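Local coordinates for flagellar hook-associated protein (Burkholderia pseudomallei, PDB 4UT1) that probably serves as a structural protein at the junction between the flagellar hook and the filament, at residues V496-T501 with I510-A515; A527-S532 with V546-S551; S353-V358 with S411-P416. One frame throughout, in Å; residues are numbered along the deposited sequence.

Contact 1: V496-T501 with I510-A515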
loop_
_atom_site.group_PDB
_atom_site.type_symbol
_atom_site.label_atom_id
_atom_site.label_comp_id
_atom_site.label_asym_id
_atom_site.label_seq_id
_atom_site.Cartn_x
_atom_site.Cartn_y
_atom_site.Cartn_z
ATOM N N VAL A 496 13.084 -15.938 38.601
ATOM C CA VAL A 496 11.944 -15.457 39.388
ATOM C C VAL A 496 11.265 -14.362 38.594
ATOM O O VAL A 496 11.918 -13.648 37.823
ATOM C CB VAL A 496 12.348 -14.918 40.772
ATOM C CG1 VAL A 496 13.056 -15.992 41.575
ATOM C CG2 VAL A 496 13.216 -13.674 40.634
ATOM N N GLY A 497 9.950 -14.260 38.743
ATOM C CA GLY A 497 9.192 -13.232 38.063
ATOM C C GLY A 497 8.899 -13.552 36.617
ATOM O O GLY A 497 8.486 -12.686 35.853
ATOM N N THR A 498 9.119 -14.801 36.218
ATOM C CA THR A 498 8.718 -15.202 34.890
ATOM C C THR A 498 7.526 -16.125 34.974
ATOM O O THR A 498 7.222 -16.701 36.029
ATOM C CB THR A 498 9.855 -15.903 34.115
ATOM O OG1 THR A 498 10.174 -17.155 34.736
ATOM C CG2 THR A 498 11.108 -15.034 34.094
ATOM N N THR A 499 6.848 -16.255 33.848
ATOM C CA THR A 499 5.762 -17.208 33.708
ATOM C C THR A 499 6.153 -18.203 32.631
ATOM O O THR A 499 6.546 -17.812 31.531
ATOM C CB THR A 499 4.439 -16.508 33.354
ATOM O OG1 THR A 499 3.989 -15.753 34.483
ATOM C CG2 THR A 499 3.374 -17.526 32.974
ATOM N N VAL A 500 6.088 -19.490 32.957
ATOM C CA VAL A 500 6.417 -20.533 32.000
ATOM C C VAL A 500 5.130 -21.103 31.394
ATOM O O VAL A 500 4.222 -21.544 32.110
ATOM C CB VAL A 500 7.259 -21.674 32.651
ATOM C CG1 VAL A 500 7.540 -22.767 31.656
ATOM C CG2 VAL A 500 8.566 -21.125 33.218
ATOM N N THR A 501 5.037 -21.064 30.072
ATOM C CA THR A 501 3.867 -21.612 29.397
ATOM C C THR A 501 4.254 -22.843 28.616
ATOM O O THR A 501 5.120 -22.786 27.746
ATOM C CB THR A 501 3.218 -20.595 28.446
ATOM O OG1 THR A 501 2.752 -19.480 29.204
ATOM C CG2 THR A 501 2.033 -21.217 27.722
ATOM N N ILE A 510 2.565 -21.403 34.344
ATOM C CA ILE A 510 3.016 -21.483 35.717
ATOM C C ILE A 510 3.814 -20.242 36.067
ATOM O O ILE A 510 4.770 -19.882 35.364
ATOM C CB ILE A 510 3.878 -22.744 35.949
ATOM C CG1 ILE A 510 3.002 -23.993 35.821
ATOM C CG2 ILE A 510 4.583 -22.689 37.307
ATOM C CD1 ILE A 510 3.779 -25.283 35.814
ATOM N N ASN A 511 3.409 -19.577 37.141
ATOM C CA ASN A 511 4.156 -18.429 37.639
ATOM C C ASN A 511 5.335 -18.876 38.501
ATOM O O ASN A 511 5.163 -19.548 39.512
ATOM C CB ASN A 511 3.237 -17.485 38.431
ATOM C CG ASN A 511 2.120 -16.881 37.577
ATOM O OD1 ASN A 511 2.312 -16.562 36.401
ATOM N ND2 ASN A 511 0.944 -16.709 38.181
ATOM N N ILE A 512 6.538 -18.496 38.095
ATOM C CA ILE A 512 7.760 -18.843 38.815
ATOM C C ILE A 512 8.027 -17.824 39.918
ATOM O O ILE A 512 8.193 -16.642 39.629
ATOM C CB ILE A 512 8.967 -18.888 37.846
ATOM C CG1 ILE A 512 8.683 -19.855 36.691
ATOM C CG2 ILE A 512 10.246 -19.227 38.592
ATOM C CD1 ILE A 512 8.576 -21.317 37.112
ATOM N N THR A 513 8.043 -18.246 41.181
ATOM C CA THR A 513 8.244 -17.260 42.232
ATOM C C THR A 513 9.546 -17.488 42.989
ATOM O O THR A 513 9.931 -16.668 43.823
ATOM C CB THR A 513 7.044 -17.213 43.221
ATOM O OG1 THR A 513 6.698 -18.538 43.637
ATOM C CG2 THR A 513 5.836 -16.552 42.555
ATOM N N SER A 514 10.241 -18.583 42.691
ATOM C CA SER A 514 11.600 -18.748 43.195
ATOM C C SER A 514 12.376 -19.755 42.361
ATOM O O SER A 514 11.824 -20.378 41.454
ATOM C CB SER A 514 11.596 -19.181 44.659
ATOM O OG SER A 514 11.700 -20.581 44.772
ATOM N N ALA A 515 13.656 -19.920 42.681
ATOM C CA ALA A 515 14.510 -20.800 41.902
ATOM C C ALA A 515 14.054 -22.247 42.021
ATOM O O ALA A 515 14.455 -23.092 41.225
ATOM C CB ALA A 515 15.964 -20.661 42.341
#
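Ile512 fits in beside Thr498 and Val500 where the hairpin of strands 498-502 and 508-511 runs out into loop. Its CB lies 3.3 Å from Thr498 O and also faces Thr498 OG1, the two side chains running alongside each other in the same direction. CG1 takes the position anti to the carbonyl carbon (chi1 -55°), which carries it past Thr498 O to Val500 CG2, 3.7 Å away. The tip, CD1, turns to the same methyl, so that one branch of Val500 meets the last two carbons of the isoleucine. Thr498 OG1 is bonded not across the contact but to Pro495 O.

The backbones form an antiparallel ladder. Val500 and Ile510 exchange two N-H...O bonds, each of 2.8 Å between N and O. Next along, Ile512 N gives a bond of 2.8 Å to Thr498 O, approaching almost in line with the carbonyl. Here the regular pairing ends in a beta bulge of the G1 type: Gly497, at its first position with positive phi, and Thr498 together face Ile512. Gly497 N bonds to Ile512 O at 3.1 Å, tilted 27° from the carbonyl plane. On the opposite face from Val500, Thr499 OG1 donates to Asn511 OD1 over 2.7 Å, lying in the plane of the amide carbonyl; the same hydroxyl is also bonded to Thr534 OG1. Beyond the ladder, Val496 CG1 rests against Ser514 CA.

Strand 508-511 forms one border of its five-stranded sheet. Strand 527-533 flanks 498-502 on the other side, with Met529 against Val500, while Phe494 and Val519 close over the Ile512 side.

Contact 2: A527-S532 with V546-S551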
loop_
_atom_site.group_PDB
_atom_site.type_symbol
_atom_site.label_atom_id
_atom_site.label_comp_id
_atom_site.label_asym_id
_atom_site.label_seq_id
_atom_site.Cartn_x
_atom_site.Cartn_y
_atom_site.Cartn_z
ATOM N N ALA A 527 8.265 -31.298 26.219
ATOM C CA ALA A 527 7.623 -30.022 26.523
ATOM C C ALA A 527 8.165 -28.893 25.662
ATOM O O ALA A 527 9.381 -28.721 25.554
ATOM C CB ALA A 527 7.792 -29.679 27.986
ATOM N N SER A 528 7.259 -28.131 25.051
ATOM C CA SER A 528 7.636 -26.894 24.371
ATOM C C SER A 528 7.298 -25.722 25.274
ATOM O O SER A 528 6.136 -25.454 25.549
ATOM C CB SER A 528 6.929 -26.758 23.020
ATOM O OG SER A 528 7.438 -27.703 22.095
ATOM N N MET A 529 8.324 -25.027 25.746
ATOM C CA MET A 529 8.128 -24.014 26.773
ATOM C C MET A 529 8.443 -22.601 26.316
ATOM O O MET A 529 9.382 -22.371 25.553
ATOM C CB MET A 529 8.979 -24.349 27.992
ATOM C CG MET A 529 8.460 -25.529 28.776
ATOM S SD MET A 529 9.650 -26.076 30.001
ATOM C CE MET A 529 10.884 -26.843 28.946
ATOM N N THR A 530 7.647 -21.649 26.789
ATOM C CA THR A 530 7.960 -20.244 26.585
ATOM C C THR A 530 8.128 -19.567 27.936
ATOM O O THR A 530 7.309 -19.741 28.844
ATOM C CB THR A 530 6.881 -19.539 25.761
ATOM O OG1 THR A 530 6.894 -20.066 24.431
ATOM C CG2 THR A 530 7.154 -18.045 25.703
ATOM N N ILE A 531 9.215 -18.823 28.086
ATOM C CA ILE A 531 9.471 -18.108 29.325
ATOM C C ILE A 531 9.209 -16.612 29.124
ATOM O O ILE A 531 9.916 -15.943 28.381
ATOM C CB ILE A 531 10.904 -18.342 29.814
ATOM C CG1 ILE A 531 11.142 -19.843 30.012
ATOM C CG2 ILE A 531 11.171 -17.585 31.113
ATOM C CD1 ILE A 531 12.607 -20.222 30.166
ATOM N N SER A 532 8.175 -16.103 29.790
ATOM C CA SER A 532 7.793 -14.696 29.652
ATOM C C SER A 532 7.865 -13.992 31.003
ATOM O O SER A 532 7.701 -14.620 32.061
ATOM C CB SER A 532 6.378 -14.561 29.085
ATOM O OG SER A 532 6.108 -15.508 28.066
ATOM N N VAL A 546 11.520 -15.922 25.491
ATOM C CA VAL A 546 12.424 -17.040 25.246
ATOM C C VAL A 546 11.649 -18.346 25.146
ATOM O O VAL A 546 10.818 -18.648 26.003
ATOM C CB VAL A 546 13.479 -17.156 26.346
ATOM C CG1 VAL A 546 14.357 -18.414 26.131
ATOM C CG2 VAL A 546 14.344 -15.902 26.368
ATOM N N SER A 547 11.899 -19.100 24.077
ATOM C CA SER A 547 11.255 -20.398 23.890
ATOM C C SER A 547 12.285 -21.508 23.789
ATOM O O SER A 547 13.297 -21.372 23.097
ATOM C CB SER A 547 10.371 -20.408 22.645
ATOM O OG SER A 547 9.224 -19.586 22.820
ATOM N N VAL A 548 12.013 -22.614 24.473
ATOM C CA VAL A 548 12.836 -23.822 24.339
ATOM C C VAL A 548 11.965 -25.075 24.347
ATOM O O VAL A 548 10.877 -25.080 24.934
ATOM C CB VAL A 548 13.893 -23.941 25.467
ATOM C CG1 VAL A 548 14.933 -22.856 25.336
ATOM C CG2 VAL A 548 13.232 -23.889 26.863
ATOM N N SER A 549 12.449 -26.138 23.703
ATOM C CA SER A 549 11.757 -27.425 23.725
ATOM C C SER A 549 12.659 -28.494 24.318
ATOM O O SER A 549 13.832 -28.569 23.978
ATOM C CB SER A 549 11.315 -27.847 22.321
ATOM O OG SER A 549 10.344 -26.952 21.813
ATOM N N LEU A 550 12.094 -29.307 25.202
ATOM C CA LEU A 550 12.803 -30.440 25.797
ATOM C C LEU A 550 12.098 -31.745 25.446
ATOM O O LEU A 550 10.875 -31.838 25.515
ATOM C CB LEU A 550 12.895 -30.280 27.313
ATOM C CG LEU A 550 13.620 -31.357 28.130
ATOM C CD1 LEU A 550 15.112 -31.398 27.796
ATOM C CD2 LEU A 550 13.385 -31.102 29.612
ATOM N N SER A 551 12.869 -32.748 25.049
ATOM C CA SER A 551 12.308 -34.069 24.825
ATOM C C SER A 551 13.245 -35.074 25.476
ATOM O O SER A 551 14.304 -34.703 25.972
ATOM C CB SER A 551 12.134 -34.357 23.334
ATOM O OG SER A 551 13.387 -34.437 22.694
#
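Ala527 and Leu550 begin the register of two consecutive antiparallel strands that lie inside the five-stranded sheet of the D3 domain. Ala527 N and O both bond to the backbone of Leu550, closing the first hydrogen-bonded pair, and Ala527 O also receives a CA-H contact from Ser549.

The side chain of Ser528 lies on the other face, where its OG is hydrogen-bonded to Ser549 OG at 3.0 Å, with either hydroxyl a possible donor; the backbones of these two residues form a non-hydrogen-bonded pair. Both hydroxyls are anti to their carbonyl carbons, a setting that brings them together above the sheet.

Met529 returns to the apolar face. Its N reaches Val548 O over 2.7 Å, almost straight. Its side chain runs out from the strand and bends at chi3 (-73°), swinging CE across to the second strand, where it lies 4.3 Å from Val548 CG2 and equally near Leu550 CB. On its other flank it touches Val500 and Ile502, and the methionine thereby bridges three strands.

Thr530 repeats the serine pattern: OG1 shares a hydrogen bond of 2.9 Å with Ser547 OG, its direction again open, while CG2 leans over Val546 O. The row Ser528, Ser549, Thr530 and Ser547 thus lines one face with hydroxyls paired across the strands. The opposite face is apolar and packs, through Ile531, Val546 and Val548, on Ile562 of strand 559-564.

The last pair is lopsided. Ile531 N gives Val546 O a short bond of 2.6 Å with 174° at the hydrogen, whereas the return bond from Val546 N to Ile531 O is weak at 3.3 Å.

Contact 3: S353-V358 with S411-P416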
loop_
_atom_site.group_PDB
_atom_site.type_symbol
_atom_site.label_atom_id
_atom_site.label_comp_id
_atom_site.label_asym_id
_atom_site.label_seq_id
_atom_site.Cartn_x
_atom_site.Cartn_y
_atom_site.Cartn_z
ATOM N N SER A 353 -8.818 23.703 11.345
ATOM C CA SER A 353 -7.369 23.808 11.214
ATOM C C SER A 353 -6.626 22.565 11.700
ATOM O O SER A 353 -5.405 22.593 11.840
ATOM C CB SER A 353 -6.868 25.027 11.985
ATOM O OG SER A 353 -7.216 24.906 13.353
ATOM N N ALA A 354 -7.356 21.489 11.971
ATOM C CA ALA A 354 -6.738 20.287 12.519
ATOM C C ALA A 354 -5.736 19.691 11.528
ATOM O O ALA A 354 -5.851 19.902 10.321
ATOM C CB ALA A 354 -7.795 19.262 12.889
ATOM N N THR A 355 -4.757 18.969 12.072
ATOM C CA THR A 355 -3.754 18.247 11.300
ATOM C C THR A 355 -3.843 16.757 11.619
ATOM O O THR A 355 -4.142 16.366 12.746
ATOM C CB THR A 355 -2.320 18.739 11.604
ATOM O OG1 THR A 355 -2.058 18.609 13.004
ATOM C CG2 THR A 355 -2.149 20.186 11.205
ATOM N N LEU A 356 -3.581 15.923 10.622
ATOM C CA LEU A 356 -3.690 14.486 10.807
ATOM C C LEU A 356 -2.364 13.795 10.533
ATOM O O LEU A 356 -1.666 14.131 9.584
ATOM C CB LEU A 356 -4.772 13.917 9.892
ATOM C CG LEU A 356 -4.954 12.403 9.854
ATOM C CD1 LEU A 356 -5.513 11.858 11.192
ATOM C CD2 LEU A 356 -5.875 12.041 8.704
ATOM N N SER A 357 -2.019 12.840 11.385
ATOM C CA SER A 357 -0.875 11.976 11.141
ATOM C C SER A 357 -1.371 10.539 11.222
ATOM O O SER A 357 -2.331 10.250 11.946
ATOM C CB SER A 357 0.248 12.243 12.143
ATOM O OG SER A 357 -0.181 12.006 13.470
ATOM N N VAL A 358 -0.739 9.644 10.467
ATOM C CA VAL A 358 -1.225 8.275 10.336
ATOM C C VAL A 358 -0.069 7.286 10.455
ATOM O O VAL A 358 1.020 7.553 9.965
ATOM C CB VAL A 358 -1.947 8.067 8.979
ATOM C CG1 VAL A 358 -2.488 6.659 8.857
ATOM C CG2 VAL A 358 -3.081 9.090 8.805
ATOM N N SER A 411 -4.288 9.981 14.110
ATOM C CA SER A 411 -4.160 10.944 15.191
ATOM C C SER A 411 -4.303 12.385 14.716
ATOM O O SER A 411 -3.583 12.835 13.830
ATOM C CB SER A 411 -2.822 10.741 15.895
ATOM O OG SER A 411 -2.843 9.486 16.536
ATOM N N LEU A 412 -5.241 13.103 15.324
ATOM C CA LEU A 412 -5.517 14.487 14.969
ATOM C C LEU A 412 -5.068 15.437 16.068
ATOM O O LEU A 412 -5.114 15.094 17.240
ATOM C CB LEU A 412 -7.004 14.670 14.690
ATOM C CG LEU A 412 -7.509 13.897 13.470
ATOM C CD1 LEU A 412 -8.736 13.087 13.836
ATOM C CD2 LEU A 412 -7.808 14.852 12.313
ATOM N N SER A 413 -4.627 16.630 15.688
ATOM C CA SER A 413 -4.161 17.611 16.665
ATOM C C SER A 413 -5.334 18.264 17.406
ATOM O O SER A 413 -5.169 18.845 18.475
ATOM C CB SER A 413 -3.317 18.678 15.979
ATOM O OG SER A 413 -4.103 19.417 15.068
ATOM N N SER A 414 -6.515 18.169 16.808
ATOM C CA SER A 414 -7.755 18.624 17.420
ATOM C C SER A 414 -8.912 18.063 16.608
ATOM O O SER A 414 -8.698 17.420 15.576
ATOM C CB SER A 414 -7.821 20.154 17.487
ATOM O OG SER A 414 -7.726 20.745 16.198
ATOM N N THR A 415 -10.129 18.288 17.083
ATOM C CA THR A 415 -11.327 17.897 16.351
ATOM C C THR A 415 -11.536 18.852 15.173
ATOM O O THR A 415 -11.516 20.072 15.349
ATOM C CB THR A 415 -12.566 17.899 17.272
ATOM O OG1 THR A 415 -12.290 17.108 18.435
ATOM C CG2 THR A 415 -13.786 17.334 16.555
ATOM N N PRO A 416 -11.717 18.298 13.961
ATOM C CA PRO A 416 -11.887 19.134 12.766
ATOM C C PRO A 416 -13.268 19.773 12.742
ATOM O O PRO A 416 -14.060 19.508 13.638
ATOM C CB PRO A 416 -11.721 18.136 11.605
ATOM C CG PRO A 416 -11.140 16.903 12.209
ATOM C CD PRO A 416 -11.664 16.869 13.617
#
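The carbonyl of Ser411 has Leu356 over one face and Ser357 both on the other side and in its plane. The CD1 methyl of Leu356 lies 3.4 Å from Ser411 O, and on the opposite side Ser357 OG stands 3.5 Å from that oxygen. In the carbonyl plane Ser357 N makes a bond of 2.9 Å with Ser411 O, and Ser411 N returns one to Ser357 O. A second flat group, the carbonyl of Thr355, takes Ser413 N in its plane at 3.0 Å and has Leu412 CA against it as well. The proline ring of Pro416 turns a face to Ala354, and Ala354 CB is 4.1 Å from Pro416 CG.

Leu356 owes its place over the peptide to an extended first torsion: CG is anti to the backbone N (chi1 175°), and CD1 then folds back across to Leu412 CG at 3.7 Å, the two leucines crossing at a slant. Past the end of the strand pairing, Thr355 OG1 and Ser413 OG share a hydrogen bond of 3.0 Å on the face away from the leucines. Ala354 CB points in among Ser414 O, Ser414 OG and Pro416.

Leu356 and Leu412 both press on Phe422, and Leu412 and Pro416 reach Tyr380. A three-stranded antiparallel sheet, with 356-360 at its border, packs face to face on strands 371-375, 380-384 and 421-425 of a five-stranded sheet, consistent with a beta-sandwich, here in the D2-like domain.

In the fold
Along the chain contact 3 comes first, then contact 1, then contact 2, each closing before the next opens. Contacts 1 and 2 belong to one five-stranded antiparallel sheet of the D3 domain, their centres 13 Å apart. Strands 498-502 and 527-533 are neighbours there, joined by probable backbone bonds such as Thr499 N to Ser532 O at 2.6 Å, so four adjacent strands of the sheet (546-551, 527-533, 498-502, 508-511) run across both contacts. Contact 3 lies in the D2-like domain, its centre about 44 Å from that of contact 1 and its nearest atoms about 29 Å from contact 2. The protein thus carries separate beta domains alongside its long helices, each held by its own strand pairings.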